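Long-range contacts in potential RNA-dependent RNA polymerase (Human picobirnavirus, PDB 5I62), which catalyses RNA-templated synthesis of RNA from ribonucleoside triphosphates and is probably involved in both transcription and replication of the viral genome: residues E32-P37 against P78-L83; T36-G41 against R425-E430. One frame throughout, in Å; residues are numbered along the deposited sequence.

Past helix 17-28 the chain enters residues 32-41, from which both contacts start. Contact 1 closes a loop of 40 residues, which holds helices 44-55 and 63-73 and returns at 78-83. Contact 2 begins at T36 and P37, which both contacts share, and spans 383 residues, including the catalytic RdRp region, to reach the end of helix 419-427. The closures cross along the sequence, since 36-41 starts at the end of 32-37 and runs into the first loop, while 425-430 lies far beyond. They meet in space as well: Y34 and Q429 join strands 34-35 and 428-429 in a small antiparallel sheet, and S80 packs against E430. The N-terminal part is thus tied to a much later helix.

Contact 1: residues E32-P37 against P78-L83; sequences EVYRTP and PMSVML
S80 OG is held by the two residues flanking V33: it donates to E32 O at 2.6 Å and accepts from Y34 N at 2.9 Å. The first bond lies in the carbonyl plane, on a lone pair; the second is bent, with an N-H...O angle of 143°. Serine suits this spot because a small hydroxyl can donate one hydrogen bond and accept another at once. Its chi1 of 62° sets OG between its own backbone N and carbonyl carbon, facing residues 32-34. A water adds a weak bond to OG and bridges the backbones, donating to Y34 O and accepting from M79 N. S80 CB meanwhile comes obliquely against the Y34 ring, 3.4 Å from CD2. CG1 of V33 packs on P78 CB (3.8 Å), while CG2 reaches V81 CG2 (3.7 Å) and also borders the P78 ring. The branched valines and the rigid proline ring give compact hydrocarbon surfaces beside the polar grip. Strand 34-35 pairs with 428-429 through Y34 and Q429, while the loop 78-83, running between helices 63-73 and 89-97, is held further on by Q200, which bonds V81 O and L83 N.

Contact 2: residues T36-G41 against R425-E430; sequences TPFYKG and RLAMQE
T36 meets the last turn of helix 419-427 with both its backbone and its side chain. OG1 donates to L426 O at 2.6 Å, within the carbonyl plane, and T36 N donates to A427 O at 2.9 Å. This second bond is nearly straight at 166°, although the nitrogen sits above the carbonyl plane. Carbonyls at a helix C terminus lack the next turn's N-H groups, so threonine, with a hydroxyl to offer, suits the place. OG1 also accepts from F38 N at 3.2 Å, making an ST turn that bends the chain and brings F38 alongside the helix. F38 CG lies anti to the backbone N (chi1 -175°); L426 CB sits over one face of the ring, offset toward the rim, 4.0 Å from the centroid, in a CH-pi contact, and Y39 CD2 lies over the opposite face. L426 CD1 reaches CZ of F38 at 4.0 Å, and helices 44-55 and 441-451 help to bury this part. The other flank is looser. There T36 CG2 crosses the partly exposed Q429 chain, coming no nearer than 3.6 Å, at OE1, while P37, an exposed residue whose CB is directed away from the helix, is touched by Y447.

Contact 1: residues E32-P37 against P78-L83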
ATOM      1  N   GLU A  32     -14.929  -4.608  18.543  1.00 19.29           N
ATOM      2  CA  GLU A  32     -15.899  -5.491  17.898  1.00 22.81           C
ATOM      3  C   GLU A  32     -15.369  -6.095  16.602  1.00 22.67           C
ATOM      4  O   GLU A  32     -14.691  -5.427  15.819  1.00 19.53           O
ATOM      5  CB  GLU A  32     -17.192  -4.742  17.574  1.00 22.85           C
ATOM      6  CG  GLU A  32     -17.868  -4.137  18.750  1.00 32.13           C
ATOM      7  CD  GLU A  32     -18.448  -5.190  19.670  1.00 45.77           C
ATOM      8  OE1 GLU A  32     -18.075  -5.189  20.863  1.00 50.03           O
ATOM      9  OE2 GLU A  32     -19.253  -6.037  19.199  1.00 50.99           O
ATOM     10  N   VAL A  33     -15.721  -7.357  16.367  1.00 20.29           N
ATOM     11  CA  VAL A  33     -15.479  -8.024  15.094  1.00 18.60           C
ATOM     12  C   VAL A  33     -16.675  -7.741  14.201  1.00 21.86           C
ATOM     13  O   VAL A  33     -17.803  -8.073  14.567  1.00 20.80           O
ATOM     14  CB  VAL A  33     -15.284  -9.538  15.285  1.00 20.91           C
ATOM     15  CG1 VAL A  33     -15.152 -10.247  13.927  1.00 22.52           C
ATOM     16  CG2 VAL A  33     -14.064  -9.824  16.168  1.00 19.17           C
ATOM     17  N   TYR A  34     -16.438  -7.124  13.043  1.00 18.61           N
ATOM     18  CA  TYR A  34     -17.501  -6.777  12.104  1.00 23.00           C
ATOM     19  C   TYR A  34     -17.624  -7.866  11.046  1.00 26.13           C
ATOM     20  O   TYR A  34     -16.723  -8.061  10.224  1.00 24.11           O
ATOM     21  CB  TYR A  34     -17.244  -5.417  11.455  1.00 25.49           C
ATOM     22  CG  TYR A  34     -17.301  -4.286  12.447  1.00 28.25           C
ATOM     23  CD1 TYR A  34     -18.141  -4.360  13.550  1.00 28.88           C
ATOM     24  CD2 TYR A  34     -16.530  -3.145  12.282  1.00 31.79           C
ATOM     25  CE1 TYR A  34     -18.202  -3.342  14.472  1.00 30.40           C
ATOM     26  CE2 TYR A  34     -16.584  -2.121  13.198  1.00 34.09           C
ATOM     27  CZ  TYR A  34     -17.429  -2.222  14.290  1.00 33.60           C
ATOM     28  OH  TYR A  34     -17.489  -1.199  15.209  1.00 37.30           O
ATOM     29  N   ARG A  35     -18.751  -8.559  11.059  1.00 23.24           N
ATOM     30  CA  ARG A  35     -19.059  -9.608  10.103  1.00 21.38           C
ATOM     31  C   ARG A  35     -20.071  -9.057   9.103  1.00 29.05           C
ATOM     32  O   ARG A  35     -21.024  -8.373   9.495  1.00 24.06           O
ATOM     33  CB  ARG A  35     -19.600 -10.813  10.866  1.00 25.00           C
ATOM     34  CG  ARG A  35     -19.997 -12.001  10.077  1.00 27.10           C
ATOM     35  CD  ARG A  35     -18.865 -12.982   9.764  1.00 23.91           C
ATOM     36  NE  ARG A  35     -19.546 -14.166   9.269  1.00 25.82           N
ATOM     37  CZ  ARG A  35     -20.102 -14.259   8.062  1.00 29.13           C
ATOM     38  NH1 ARG A  35     -19.981 -13.262   7.179  1.00 19.56           N
ATOM     39  NH2 ARG A  35     -20.757 -15.364   7.729  1.00 22.22           N
ATOM     40  N   THR A  36     -19.839  -9.298   7.812  1.00 22.22           N
ATOM     41  CA  THR A  36     -20.753  -8.849   6.762  1.00 24.92           C
ATOM     42  C   THR A  36     -21.959  -9.791   6.714  1.00 22.84           C
ATOM     43  O   THR A  36     -21.988 -10.830   7.374  1.00 23.16           O
ATOM     44  CB  THR A  36     -20.039  -8.816   5.405  1.00 22.34           C
ATOM     45  OG1 THR A  36     -19.793 -10.160   4.985  1.00 23.69           O
ATOM     46  CG2 THR A  36     -18.716  -8.030   5.455  1.00 24.47           C
ATOM     47  N   PRO A  37     -22.987  -9.469   5.917  1.00 25.67           N
ATOM     48  CA  PRO A  37     -24.104 -10.416   5.736  1.00 24.27           C
ATOM     49  C   PRO A  37     -23.768 -11.631   4.879  1.00 23.68           C
ATOM     50  O   PRO A  37     -24.628 -12.495   4.692  1.00 25.59           O
ATOM     51  CB  PRO A  37     -25.192  -9.566   5.054  1.00 25.65           C
ATOM     52  CG  PRO A  37     -24.729  -8.150   5.126  1.00 32.23           C
ATOM     53  CD  PRO A  37     -23.246  -8.178   5.251  1.00 23.96           C
ATOM     54  N   PRO A  78     -10.761 -11.767  11.460  1.00 18.34           N
ATOM     55  CA  PRO A  78     -11.273 -10.398  11.626  1.00 17.80           C
ATOM     56  C   PRO A  78     -10.302  -9.359  11.083  1.00 19.73           C
ATOM     57  O   PRO A  78      -9.096  -9.597  10.974  1.00 17.59           O
ATOM     58  CB  PRO A  78     -11.438 -10.261  13.146  1.00 19.16           C
ATOM     59  CG  PRO A  78     -11.550 -11.692  13.663  1.00 19.31           C
ATOM     60  CD  PRO A  78     -10.664 -12.500  12.740  1.00 16.90           C
ATOM     61  N   MET A  79     -10.853  -8.195  10.734  1.00 17.80           N
ATOM     62  CA  MET A  79     -10.072  -7.028  10.342  1.00 20.21           C
ATOM     63  C   MET A  79     -10.428  -5.760  11.105  1.00 21.25           C
ATOM     64  O   MET A  79      -9.745  -4.744  10.935  1.00 18.80           O
ATOM     65  CB  MET A  79     -10.251  -6.729   8.848  1.00 26.22           C
ATOM     66  CG  MET A  79     -10.045  -7.905   7.954  1.00 30.30           C
ATOM     67  SD  MET A  79     -10.808  -7.607   6.348  1.00 50.75           S
ATOM     68  CE  MET A  79      -9.707  -6.349   5.712  1.00 38.77           C
ATOM     69  N   SER A  80     -11.468  -5.776  11.922  1.00 19.43           N
ATOM     70  CA  SER A  80     -11.987  -4.548  12.498  1.00 17.55           C
ATOM     71  C   SER A  80     -11.448  -4.251  13.886  1.00 19.35           C
ATOM     72  O   SER A  80     -11.673  -3.149  14.397  1.00 17.89           O
ATOM     73  CB  SER A  80     -13.506  -4.627  12.552  1.00 18.55           C
ATOM     74  OG  SER A  80     -13.890  -5.705  13.388  1.00 19.72           O
ATOM     75  N   VAL A  81     -10.791  -5.210  14.528  1.00 16.10           N
ATOM     76  CA  VAL A  81     -10.434  -5.038  15.933  1.00 16.66           C
ATOM     77  C   VAL A  81      -9.247  -4.089  16.014  1.00 18.80           C
ATOM     78  O   VAL A  81      -8.122  -4.437  15.639  1.00 18.55           O
ATOM     79  CB  VAL A  81     -10.143  -6.374  16.629  1.00 19.31           C
ATOM     80  CG1 VAL A  81      -9.721  -6.133  18.074  1.00 18.85           C
ATOM     81  CG2 VAL A  81     -11.373  -7.275  16.572  1.00 16.64           C
ATOM     82  N   MET A  82      -9.503  -2.894  16.517  1.00 17.85           N
ATOM     83  CA  MET A  82      -8.500  -1.861  16.687  1.00 18.07           C
ATOM     84  C   MET A  82      -8.125  -1.754  18.166  1.00 18.84           C
ATOM     85  O   MET A  82      -8.978  -1.456  19.010  1.00 19.81           O
ATOM     86  CB  MET A  82      -9.051  -0.541  16.142  1.00 18.31           C
ATOM     87  CG  MET A  82      -8.210   0.659  16.443  1.00 21.01           C
ATOM     88  SD  MET A  82      -9.087   2.176  15.948  1.00 34.97           S
ATOM     89  CE  MET A  82      -7.767   3.343  16.166  1.00 28.01           C
ATOM     90  N   LEU A  83      -6.855  -1.987  18.480  1.00 17.87           N
ATOM     91  CA  LEU A  83      -6.424  -1.971  19.863  1.00 18.37           C
ATOM     92  C   LEU A  83      -6.403  -0.542  20.402  1.00 22.94           C
ATOM     93  O   LEU A  83      -6.264   0.416  19.639  1.00 18.24           O
ATOM     94  CB  LEU A  83      -5.043  -2.597  20.004  1.00 23.62           C
ATOM     95  CG  LEU A  83      -4.864  -4.086  19.667  1.00 25.57           C
ATOM     96  CD1 LEU A  83      -3.436  -4.518  19.930  1.00 25.87           C
ATOM     97  CD2 LEU A  83      -5.832  -4.943  20.468  1.00 26.72           C
TER
HETATM   98  O   HOH W   1     -13.773  -7.898  10.750  1.00 18.06           O

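Contact 2: residues T36-G41 against R425-E430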
ATOM      1  N   THR A  36     -19.839  -9.298   7.812  1.00 22.22           N
ATOM      2  CA  THR A  36     -20.753  -8.849   6.762  1.00 24.92           C
ATOM      3  C   THR A  36     -21.959  -9.791   6.714  1.00 22.84           C
ATOM      4  O   THR A  36     -21.988 -10.830   7.374  1.00 23.16           O
ATOM      5  CB  THR A  36     -20.039  -8.816   5.405  1.00 22.34           C
ATOM      6  OG1 THR A  36     -19.793 -10.160   4.985  1.00 23.69           O
ATOM      7  CG2 THR A  36     -18.716  -8.030   5.455  1.00 24.47           C
ATOM      8  N   PRO A  37     -22.987  -9.469   5.917  1.00 25.67           N
ATOM      9  CA  PRO A  37     -24.104 -10.416   5.736  1.00 24.27           C
ATOM     10  C   PRO A  37     -23.768 -11.631   4.879  1.00 23.68           C
ATOM     11  O   PRO A  37     -24.628 -12.495   4.692  1.00 25.59           O
ATOM     12  CB  PRO A  37     -25.192  -9.566   5.054  1.00 25.65           C
ATOM     13  CG  PRO A  37     -24.729  -8.150   5.126  1.00 32.23           C
ATOM     14  CD  PRO A  37     -23.246  -8.178   5.251  1.00 23.96           C
ATOM     15  N   PHE A  38     -22.551 -11.724   4.356  1.00 20.23           N
ATOM     16  CA  PHE A  38     -22.155 -12.844   3.508  1.00 22.40           C
ATOM     17  C   PHE A  38     -22.293 -14.166   4.259  1.00 21.81           C
ATOM     18  O   PHE A  38     -21.684 -14.352   5.314  1.00 23.16           O
ATOM     19  CB  PHE A  38     -20.712 -12.619   3.054  1.00 21.72           C
ATOM     20  CG  PHE A  38     -20.197 -13.630   2.071  1.00 22.49           C
ATOM     21  CD1 PHE A  38     -20.751 -13.736   0.801  1.00 23.26           C
ATOM     22  CD2 PHE A  38     -19.108 -14.428   2.393  1.00 20.78           C
ATOM     23  CE1 PHE A  38     -20.254 -14.663  -0.115  1.00 20.85           C
ATOM     24  CE2 PHE A  38     -18.607 -15.349   1.486  1.00 23.82           C
ATOM     25  CZ  PHE A  38     -19.181 -15.460   0.223  1.00 22.88           C
ATOM     26  N   TYR A  39     -23.083 -15.088   3.705  1.00 21.44           N
ATOM     27  CA  TYR A  39     -23.371 -16.372   4.350  1.00 24.51           C
ATOM     28  C   TYR A  39     -23.778 -16.183   5.815  1.00 25.47           C
ATOM     29  O   TYR A  39     -23.313 -16.880   6.719  1.00 25.20           O
ATOM     30  CB  TYR A  39     -22.193 -17.339   4.224  1.00 20.62           C
ATOM     31  CG  TYR A  39     -22.204 -18.100   2.918  1.00 24.59           C
ATOM     32  CD1 TYR A  39     -23.203 -19.022   2.653  1.00 26.55           C
ATOM     33  CD2 TYR A  39     -21.207 -17.916   1.965  1.00 23.76           C
ATOM     34  CE1 TYR A  39     -23.231 -19.726   1.473  1.00 26.29           C
ATOM     35  CE2 TYR A  39     -21.221 -18.620   0.772  1.00 24.94           C
ATOM     36  CZ  TYR A  39     -22.242 -19.521   0.532  1.00 24.96           C
ATOM     37  OH  TYR A  39     -22.284 -20.233  -0.644  1.00 26.00           O
ATOM     38  N   LYS A  40     -24.664 -15.219   6.042  1.00 23.11           N
ATOM     39  CA  LYS A  40     -25.187 -14.988   7.379  1.00 31.06           C
ATOM     40  C   LYS A  40     -25.733 -16.284   7.965  1.00 30.68           C
ATOM     41  O   LYS A  40     -26.374 -17.074   7.270  1.00 29.12           O
ATOM     42  CB  LYS A  40     -26.270 -13.919   7.335  1.00 30.17           C
ATOM     43  CG  LYS A  40     -26.797 -13.516   8.696  1.00 37.69           C
ATOM     44  CD  LYS A  40     -27.901 -12.495   8.522  1.00 39.43           C
ATOM     45  CE  LYS A  40     -28.502 -12.064   9.850  1.00 41.59           C
ATOM     46  NZ  LYS A  40     -29.637 -11.133   9.592  1.00 48.58           N
ATOM     47  N   GLY A  41     -25.444 -16.517   9.248  1.00 33.58           N
ATOM     48  CA  GLY A  41     -25.803 -17.764   9.891  1.00 29.00           C
ATOM     49  C   GLY A  41     -24.750 -18.847   9.810  1.00 34.84           C
ATOM     50  O   GLY A  41     -24.920 -19.903  10.435  1.00 37.45           O
ATOM     51  N   ARG A 425     -12.189 -11.814   3.228  1.00 19.57           N
ATOM     52  CA  ARG A 425     -12.545 -10.409   3.052  1.00 20.08           C
ATOM     53  C   ARG A 425     -14.026 -10.235   2.746  1.00 19.80           C
ATOM     54  O   ARG A 425     -14.623  -9.227   3.130  1.00 21.36           O
ATOM     55  CB  ARG A 425     -11.701  -9.792   1.949  1.00 20.67           C
ATOM     56  CG  ARG A 425     -10.245  -9.801   2.304  1.00 29.40           C
ATOM     57  CD  ARG A 425      -9.452  -8.803   1.517  1.00 31.90           C
ATOM     58  NE  ARG A 425      -8.157  -8.642   2.163  1.00 36.75           N
ATOM     59  CZ  ARG A 425      -7.439  -7.530   2.125  1.00 42.03           C
ATOM     60  NH1 ARG A 425      -7.895  -6.471   1.461  1.00 42.89           N
ATOM     61  NH2 ARG A 425      -6.272  -7.476   2.751  1.00 41.34           N
ATOM     62  N   LEU A 426     -14.625 -11.182   2.022  1.00 18.48           N
ATOM     63  CA  LEU A 426     -16.066 -11.120   1.795  1.00 18.94           C
ATOM     64  C   LEU A 426     -16.828 -11.263   3.108  1.00 20.82           C
ATOM     65  O   LEU A 426     -17.894 -10.658   3.292  1.00 20.34           O
ATOM     66  CB  LEU A 426     -16.479 -12.205   0.807  1.00 17.54           C
ATOM     67  CG  LEU A 426     -16.006 -12.004  -0.630  1.00 18.71           C
ATOM     68  CD1 LEU A 426     -16.339 -13.225  -1.475  1.00 21.01           C
ATOM     69  CD2 LEU A 426     -16.613 -10.745  -1.227  1.00 19.22           C
ATOM     70  N   ALA A 427     -16.294 -12.052   4.037  1.00 18.58           N
ATOM     71  CA  ALA A 427     -17.017 -12.363   5.264  1.00 19.13           C
ATOM     72  C   ALA A 427     -16.779 -11.341   6.372  1.00 22.02           C
ATOM     73  O   ALA A 427     -17.635 -11.167   7.247  1.00 21.61           O
ATOM     74  CB  ALA A 427     -16.631 -13.760   5.747  1.00 20.36           C
ATOM     75  N   MET A 428     -15.651 -10.642   6.338  1.00 21.50           N
ATOM     76  CA  MET A 428     -15.199  -9.788   7.428  1.00 22.78           C
ATOM     77  C   MET A 428     -14.847  -8.416   6.889  1.00 27.58           C
ATOM     78  O   MET A 428     -14.180  -8.309   5.860  1.00 31.05           O
ATOM     79  CB  MET A 428     -13.967 -10.371   8.107  1.00 23.54           C
ATOM     80  CG  MET A 428     -14.201 -11.695   8.764  1.00 24.87           C
ATOM     81  SD  MET A 428     -14.996 -11.351  10.323  1.00 29.00           S
ATOM     82  CE  MET A 428     -14.886 -12.964  11.107  1.00 25.42           C
ATOM     83  N   GLN A 429     -15.248  -7.366   7.592  1.00 27.27           N
ATOM     84  CA  GLN A 429     -14.921  -6.032   7.128  1.00 30.31           C
ATOM     85  C   GLN A 429     -14.166  -5.257   8.193  1.00 28.34           C
ATOM     86  O   GLN A 429     -14.197  -5.580   9.384  1.00 23.33           O
ATOM     87  CB  GLN A 429     -16.172  -5.265   6.699  1.00 32.77           C
ATOM     88  CG  GLN A 429     -17.197  -5.100   7.784  1.00 31.29           C
ATOM     89  CD  GLN A 429     -18.533  -4.677   7.213  1.00 44.39           C
ATOM     90  OE1 GLN A 429     -18.648  -4.435   6.004  1.00 43.12           O
ATOM     91  NE2 GLN A 429     -19.551  -4.573   8.073  1.00 41.36           N
ATOM     92  N   GLU A 430     -13.483  -4.214   7.726  1.00 26.38           N
ATOM     93  CA  GLU A 430     -12.626  -3.408   8.582  1.00 27.79           C
ATOM     94  C   GLU A 430     -13.412  -2.376   9.376  1.00 31.61           C
ATOM     95  O   GLU A 430     -13.043  -2.037  10.502  1.00 28.42           O
ATOM     96  CB  GLU A 430     -11.592  -2.700   7.720  1.00 32.15           C
ATOM     97  CG  GLU A 430     -10.572  -1.936   8.503  1.00 34.21           C
ATOM     98  CD  GLU A 430      -9.489  -1.396   7.604  1.00 38.26           C
ATOM     99  OE1 GLU A 430      -9.503  -1.713   6.388  1.00 38.21           O
ATOM    100  OE2 GLU A 430      -8.634  -0.650   8.115  1.00 32.74           O
TER